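Local coordinates for protein phenylalanine--tRNA ligase beta subunit (Pyrococcus horikoshii, PDB 2CXI) that attaches phenylalanine to tRNA(Phe) at the expense of ATP, as part of an alpha2-beta2 tetramer, this N-terminal piece of the beta subunit carrying the editing domain, at residues R101-Y106 against W238-V243; R138-G143 against I233-W238. All blocks are in the same frame, centred on the assembly; numbering follows the deposited sequence.

Contact 1. Residues R101-Y106 against W238-V243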
loop_
_atom_site.group_PDB
_atom_site.type_symbol
_atom_site.label_atom_id
_atom_site.label_comp_id
_atom_site.label_asym_id
_atom_site.label_seq_id
_atom_site.Cartn_x
_atom_site.Cartn_y
_atom_site.Cartn_z
ATOM N N ARG A 101 -20.980 -8.877 18.597
ATOM C CA ARG A 101 -20.235 -8.034 19.553
ATOM C C ARG A 101 -19.820 -6.749 18.796
ATOM O O ARG A 101 -18.695 -6.642 18.307
ATOM C CB ARG A 101 -19.038 -8.791 20.151
ATOM C CG ARG A 101 -18.392 -8.073 21.367
ATOM C CD ARG A 101 -17.341 -8.923 22.126
ATOM N NE ARG A 101 -16.930 -8.209 23.349
ATOM C CZ ARG A 101 -17.647 -8.146 24.470
ATOM N NH1 ARG A 101 -17.202 -7.412 25.493
ATOM N NH2 ARG A 101 -18.812 -8.811 24.593
ATOM N N PRO A 102 -20.773 -5.813 18.639
ATOM C CA PRO A 102 -20.698 -4.827 17.554
ATOM C C PRO A 102 -19.525 -3.851 17.574
ATOM O O PRO A 102 -19.009 -3.543 16.491
ATOM C CB PRO A 102 -22.042 -4.069 17.664
ATOM C CG PRO A 102 -22.541 -4.348 19.079
ATOM C CD PRO A 102 -22.033 -5.711 19.403
ATOM N N TYR A 103 -19.096 -3.370 18.752
ATOM C CA TYR A 103 -18.128 -2.249 18.823
ATOM C C TYR A 103 -16.756 -2.660 19.295
ATOM O O TYR A 103 -16.641 -3.453 20.212
ATOM C CB TYR A 103 -18.642 -1.099 19.712
ATOM C CG TYR A 103 -19.945 -0.562 19.188
ATOM C CD1 TYR A 103 -19.973 0.199 17.999
ATOM C CD2 TYR A 103 -21.161 -0.842 19.837
ATOM C CE1 TYR A 103 -21.201 0.670 17.483
ATOM C CE2 TYR A 103 -22.377 -0.373 19.344
ATOM C CZ TYR A 103 -22.384 0.377 18.163
ATOM O OH TYR A 103 -23.580 0.843 17.682
ATOM N N GLY A 104 -15.734 -2.094 18.637
ATOM C CA GLY A 104 -14.314 -2.149 19.034
ATOM C C GLY A 104 -13.772 -0.717 18.927
ATOM O O GLY A 104 -14.094 0.044 17.975
ATOM N N VAL A 105 -12.994 -0.313 19.927
ATOM C CA VAL A 105 -12.248 0.944 19.880
ATOM C C VAL A 105 -10.838 0.581 20.339
ATOM O O VAL A 105 -10.633 -0.432 21.054
ATOM C CB VAL A 105 -12.866 2.060 20.788
ATOM C CG1 VAL A 105 -14.264 2.496 20.219
ATOM C CG2 VAL A 105 -13.022 1.540 22.269
ATOM N N TYR A 106 -9.877 1.407 19.948
ATOM C CA TYR A 106 -8.462 1.036 19.980
ATOM C C TYR A 106 -7.570 2.228 20.320
ATOM O O TYR A 106 -7.887 3.383 20.011
ATOM C CB TYR A 106 -8.035 0.444 18.608
ATOM C CG TYR A 106 -8.972 -0.697 18.227
ATOM C CD1 TYR A 106 -8.703 -2.005 18.632
ATOM C CD2 TYR A 106 -10.160 -0.440 17.552
ATOM C CE1 TYR A 106 -9.595 -3.039 18.361
ATOM C CE2 TYR A 106 -11.058 -1.451 17.279
ATOM C CZ TYR A 106 -10.767 -2.743 17.698
ATOM O OH TYR A 106 -11.685 -3.708 17.450
ATOM N N TRP A 238 -21.005 -3.616 23.616
ATOM C CA TRP A 238 -22.323 -3.406 23.009
ATOM C C TRP A 238 -22.739 -1.935 22.833
ATOM O O TRP A 238 -23.672 -1.650 22.069
ATOM C CB TRP A 238 -23.369 -4.178 23.837
ATOM C CG TRP A 238 -23.345 -5.662 23.466
ATOM C CD1 TRP A 238 -22.582 -6.666 24.041
ATOM C CD2 TRP A 238 -24.056 -6.284 22.384
ATOM N NE1 TRP A 238 -22.797 -7.856 23.394
ATOM C CE2 TRP A 238 -23.703 -7.656 22.377
ATOM C CE3 TRP A 238 -24.971 -5.814 21.416
ATOM C CZ2 TRP A 238 -24.242 -8.574 21.458
ATOM C CZ3 TRP A 238 -25.500 -6.727 20.499
ATOM C CH2 TRP A 238 -25.134 -8.086 20.526
ATOM N N LYS A 239 -22.087 -1.018 23.561
ATOM C CA LYS A 239 -22.391 0.427 23.458
ATOM C C LYS A 239 -21.095 1.181 23.259
ATOM O O LYS A 239 -20.151 1.021 24.035
ATOM C CB LYS A 239 -23.087 1.002 24.716
ATOM C CG LYS A 239 -24.435 0.354 25.124
ATOM C CD LYS A 239 -25.499 0.343 24.018
ATOM C CE LYS A 239 -26.026 1.706 23.660
ATOM N NZ LYS A 239 -27.335 1.418 22.955
ATOM N N LEU A 240 -21.061 2.010 22.229
ATOM C CA LEU A 240 -19.854 2.744 21.896
ATOM C C LEU A 240 -19.372 3.638 23.043
ATOM O O LEU A 240 -18.176 3.694 23.306
ATOM C CB LEU A 240 -20.070 3.530 20.588
ATOM C CG LEU A 240 -18.899 4.183 19.859
ATOM C CD1 LEU A 240 -17.763 3.154 19.534
ATOM C CD2 LEU A 240 -19.422 4.858 18.554
ATOM N N GLU A 241 -20.301 4.306 23.744
ATOM C CA GLU A 241 -19.936 5.201 24.844
ATOM C C GLU A 241 -19.234 4.450 25.943
ATOM O O GLU A 241 -18.293 5.000 26.553
ATOM C CB GLU A 241 -21.185 5.890 25.454
ATOM C CG GLU A 241 -20.914 6.883 26.595
ATOM C CD GLU A 241 -20.757 6.269 28.000
ATOM O OE1 GLU A 241 -21.378 5.221 28.305
ATOM O OE2 GLU A 241 -19.992 6.862 28.829
ATOM N N LYS A 242 -19.707 3.231 26.231
ATOM C CA LYS A 242 -19.129 2.451 27.328
ATOM C C LYS A 242 -17.694 1.945 27.035
ATOM O O LYS A 242 -16.805 2.030 27.905
ATOM C CB LYS A 242 -20.035 1.288 27.744
ATOM C CG LYS A 242 -21.197 1.712 28.676
ATOM C CD LYS A 242 -21.858 0.482 29.315
ATOM C CE LYS A 242 -20.847 -0.294 30.124
ATOM N NZ LYS A 242 -20.970 0.092 31.550
ATOM N N VAL A 243 -17.475 1.460 25.820
ATOM C CA VAL A 243 -16.122 1.001 25.417
ATOM C C VAL A 243 -15.143 2.168 25.320
ATOM O O VAL A 243 -13.947 2.013 25.614
ATOM C CB VAL A 243 -16.155 0.107 24.187
ATOM C CG1 VAL A 243 -16.980 -1.200 24.509
ATOM C CG2 VAL A 243 -16.740 0.843 22.938
HETATM O O HOH W 1 -20.744 -10.164 22.743
#
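Pro102 pushes its ring against the indole of Trp238, the two side chains crossing at about a right angle. Pro102 CD is the bump: it lies 3.6 Å from the centroid of the six-membered ring of Trp238, 13° off the ring normal, while Pro102 CG touches Trp238 CE3. Next to it, Tyr103 fits the turn into the helix. With chi1 near -59°, CG stands beside the backbone N, and the ring sits between two aliphatic carbons: Leu240 CB lies 4.2 Å from the ring centroid over one face, and Pro102 CB, toward the rim, covers the other. At the edge of its ring, Tyr103 CE2 comes 3.3 Å from the carbonyl O of Trp238. Val105 then drops its two methyls into the hollow made by Leu240 and Val243; CG1 reaches Leu240 CD1 at 3.6 Å, and CG2 meets Val243 CG2 at 3.8 Å. A polar bridge closes the far end, where a water accepts from Arg101 NH2 and from Trp238 NE1, while Arg101 NH1 bonds to the carbonyl of Arg137. The first turn of helix 240-255 thus lies against the start of strand 103-110, which pairs with strand 231-237, and Ile273 of strand 272-275 touches both Val105 and Leu240.

Contact 2. Residues R138-G143 against I233-W238; sequences REVAIG and IDVTGW
Arg138 lays its guanidinium flat on the indole of Trp238 at the end of an antiparallel strand pair, 140-146 with 231-237, in the mixed sheet of the B3/4 editing domain. Arg138 CZ lies 4.0 Å from the centroid of the five-membered ring of Trp238, with the two planes 19° apart, a cation-pi stack in which NH2 sits above the ring. The chain reaches there extended from CG to NE, with CG anti to the backbone N (chi1 -170°). The carbonyl O of Arg138 meets the indole edge, 3.4 Å from Trp238 CD1, and also accepts a bond from Arg101 NH2. On the opposite face of the indole lies Pro102, so the ring is held from both sides; an alanine in place of Trp238 would probably leave the Arg138 guanidinium without its flat platform and set it free to swing. Farther along, Ala141 and Thr236 form a hydrogen-bonded pair, N to O at 3.0 Å in both directions, and Gly143 pairs likewise with Asp234. On the face carrying Val140, Ile142 and Val235, Val140 CG1 packs 3.5 Å from Val235 CG1, and helices 116-133 and 240-255 cover these side chains. On the other face, with Ala141, Thr236 and Asp234, Thr236 OG1 takes a bond from Arg101 NE and gives one to a water, 2.7 Å away, which in turn donates to the O of Ala141 and, at 2.7 Å, to Asp234 OD1.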
loop_
_atom_site.group_PDB
_atom_site.type_symbol
_atom_site.label_atom_id
_atom_site.label_comp_id
_atom_site.label_asym_id
_atom_site.label_seq_id
_atom_site.Cartn_x
_atom_site.Cartn_y
_atom_site.Cartn_z
ATOM N N ARG A 138 -19.250 -8.793 29.403
ATOM C CA ARG A 138 -20.244 -8.724 28.299
ATOM C C ARG A 138 -20.323 -7.331 27.737
ATOM O O ARG A 138 -20.345 -7.151 26.522
ATOM C CB ARG A 138 -21.643 -9.174 28.733
ATOM C CG ARG A 138 -22.551 -9.309 27.541
ATOM C CD ARG A 138 -24.049 -9.668 27.845
ATOM N NE ARG A 138 -24.732 -9.181 26.666
ATOM C CZ ARG A 138 -25.184 -7.950 26.523
ATOM N NH1 ARG A 138 -25.092 -7.065 27.522
ATOM N NH2 ARG A 138 -25.718 -7.606 25.357
ATOM N N GLU A 139 -20.354 -6.328 28.630
ATOM C CA GLU A 139 -20.479 -4.930 28.202
ATOM C C GLU A 139 -19.142 -4.297 27.807
ATOM O O GLU A 139 -19.126 -3.425 26.948
ATOM C CB GLU A 139 -21.217 -4.075 29.265
ATOM C CG GLU A 139 -22.676 -4.490 29.364
ATOM C CD GLU A 139 -23.445 -3.807 30.485
ATOM O OE1 GLU A 139 -24.442 -4.425 30.975
ATOM O OE2 GLU A 139 -23.111 -2.634 30.867
ATOM N N VAL A 140 -18.055 -4.721 28.464
ATOM C CA VAL A 140 -16.709 -4.189 28.206
ATOM C C VAL A 140 -15.701 -5.290 28.451
ATOM O O VAL A 140 -15.639 -5.860 29.571
ATOM C CB VAL A 140 -16.334 -2.974 29.138
ATOM C CG1 VAL A 140 -14.858 -2.540 28.877
ATOM C CG2 VAL A 140 -17.234 -1.807 28.914
ATOM N N ALA A 141 -14.927 -5.617 27.409
ATOM C CA ALA A 141 -13.786 -6.544 27.537
ATOM C C ALA A 141 -12.552 -5.825 26.986
ATOM O O ALA A 141 -12.649 -5.143 25.959
ATOM C CB ALA A 141 -14.063 -7.862 26.753
ATOM N N ILE A 142 -11.432 -5.923 27.688
ATOM C CA ILE A 142 -10.232 -5.166 27.324
ATOM C C ILE A 142 -9.143 -6.144 27.006
ATOM O O ILE A 142 -8.824 -7.038 27.815
ATOM C CB ILE A 142 -9.772 -4.206 28.482
ATOM C CG1 ILE A 142 -10.883 -3.190 28.777
ATOM C CG2 ILE A 142 -8.378 -3.505 28.157
ATOM C CD1 ILE A 142 -10.787 -2.548 30.221
ATOM N N GLY A 143 -8.546 -5.953 25.842
ATOM C CA GLY A 143 -7.294 -6.661 25.501
ATOM C C GLY A 143 -6.091 -5.699 25.459
ATOM O O GLY A 143 -6.220 -4.509 25.062
ATOM N N ILE A 233 -4.092 -1.473 22.530
ATOM C CA ILE A 233 -5.243 -1.826 23.429
ATOM C C ILE A 233 -6.521 -1.946 22.619
ATOM O O ILE A 233 -6.787 -1.084 21.777
ATOM C CB ILE A 233 -5.423 -0.756 24.537
ATOM C CG1 ILE A 233 -4.145 -0.579 25.409
ATOM C CG2 ILE A 233 -6.688 -1.085 25.456
ATOM C CD1 ILE A 233 -4.064 0.852 26.011
ATOM N N ASP A 234 -7.312 -2.998 22.848
ATOM C CA ASP A 234 -8.634 -3.085 22.204
ATOM C C ASP A 234 -9.700 -3.140 23.296
ATOM O O ASP A 234 -9.467 -3.749 24.361
ATOM C CB ASP A 234 -8.755 -4.274 21.232
ATOM C CG ASP A 234 -9.137 -5.609 21.927
ATOM O OD1 ASP A 234 -10.283 -6.114 21.733
ATOM O OD2 ASP A 234 -8.366 -6.210 22.701
ATOM N N VAL A 235 -10.840 -2.505 23.048
ATOM C CA VAL A 235 -11.976 -2.637 23.954
ATOM C C VAL A 235 -13.191 -2.907 23.121
ATOM O O VAL A 235 -13.446 -2.177 22.158
ATOM C CB VAL A 235 -12.240 -1.346 24.741
ATOM C CG1 VAL A 235 -13.252 -1.636 25.895
ATOM C CG2 VAL A 235 -10.911 -0.701 25.267
ATOM N N THR A 236 -13.911 -3.972 23.471
ATOM C CA THR A 236 -15.112 -4.352 22.743
ATOM C C THR A 236 -16.347 -4.382 23.644
ATOM O O THR A 236 -16.230 -4.571 24.876
ATOM C CB THR A 236 -14.959 -5.717 22.062
ATOM O OG1 THR A 236 -14.545 -6.693 23.035
ATOM C CG2 THR A 236 -13.821 -5.692 20.955
ATOM N N GLY A 237 -17.514 -4.291 23.013
ATOM C CA GLY A 237 -18.761 -4.426 23.752
ATOM C C GLY A 237 -19.934 -3.980 22.920
ATOM O O GLY A 237 -19.882 -4.017 21.690
ATOM N N TRP A 238 -21.005 -3.616 23.616
ATOM C CA TRP A 238 -22.323 -3.406 23.009
ATOM C C TRP A 238 -22.739 -1.935 22.833
ATOM O O TRP A 238 -23.672 -1.650 22.069
ATOM C CB TRP A 238 -23.369 -4.178 23.837
ATOM C CG TRP A 238 -23.345 -5.662 23.466
ATOM C CD1 TRP A 238 -22.582 -6.666 24.041
ATOM C CD2 TRP A 238 -24.056 -6.284 22.384
ATOM N NE1 TRP A 238 -22.797 -7.856 23.394
ATOM C CE2 TRP A 238 -23.703 -7.656 22.377
ATOM C CE3 TRP A 238 -24.971 -5.814 21.416
ATOM C CZ2 TRP A 238 -24.242 -8.574 21.458
ATOM C CZ3 TRP A 238 -25.500 -6.727 20.499
ATOM C CH2 TRP A 238 -25.134 -8.086 20.526
HETATM O O HOH W 2 -21.252 -1.968 26.158
HETATM O O HOH W 3 -11.976 -6.892 23.682
#

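The two contacts lie about 7 Å apart, centre to centre, and share Trp238, just past the end of strand 231-237, where the chain turns into helix 240-255. Along the sequence 101-106 comes first, then 138-143, and finally the adjoining 233-238 and 238-243, so contact 2 falls within the span bridged by contact 1. In the sheet, strand 231-237 belongs to contact 2 and runs beside contact 1: strand 103-110 flanks it along one edge and strand 140-146 along the other, with Val105 O bonded to Val235 N. Strand 231-237 thus joins two neighbours in the sheet, and the helix that follows it in the chain packs back on one of them, strand 103-110.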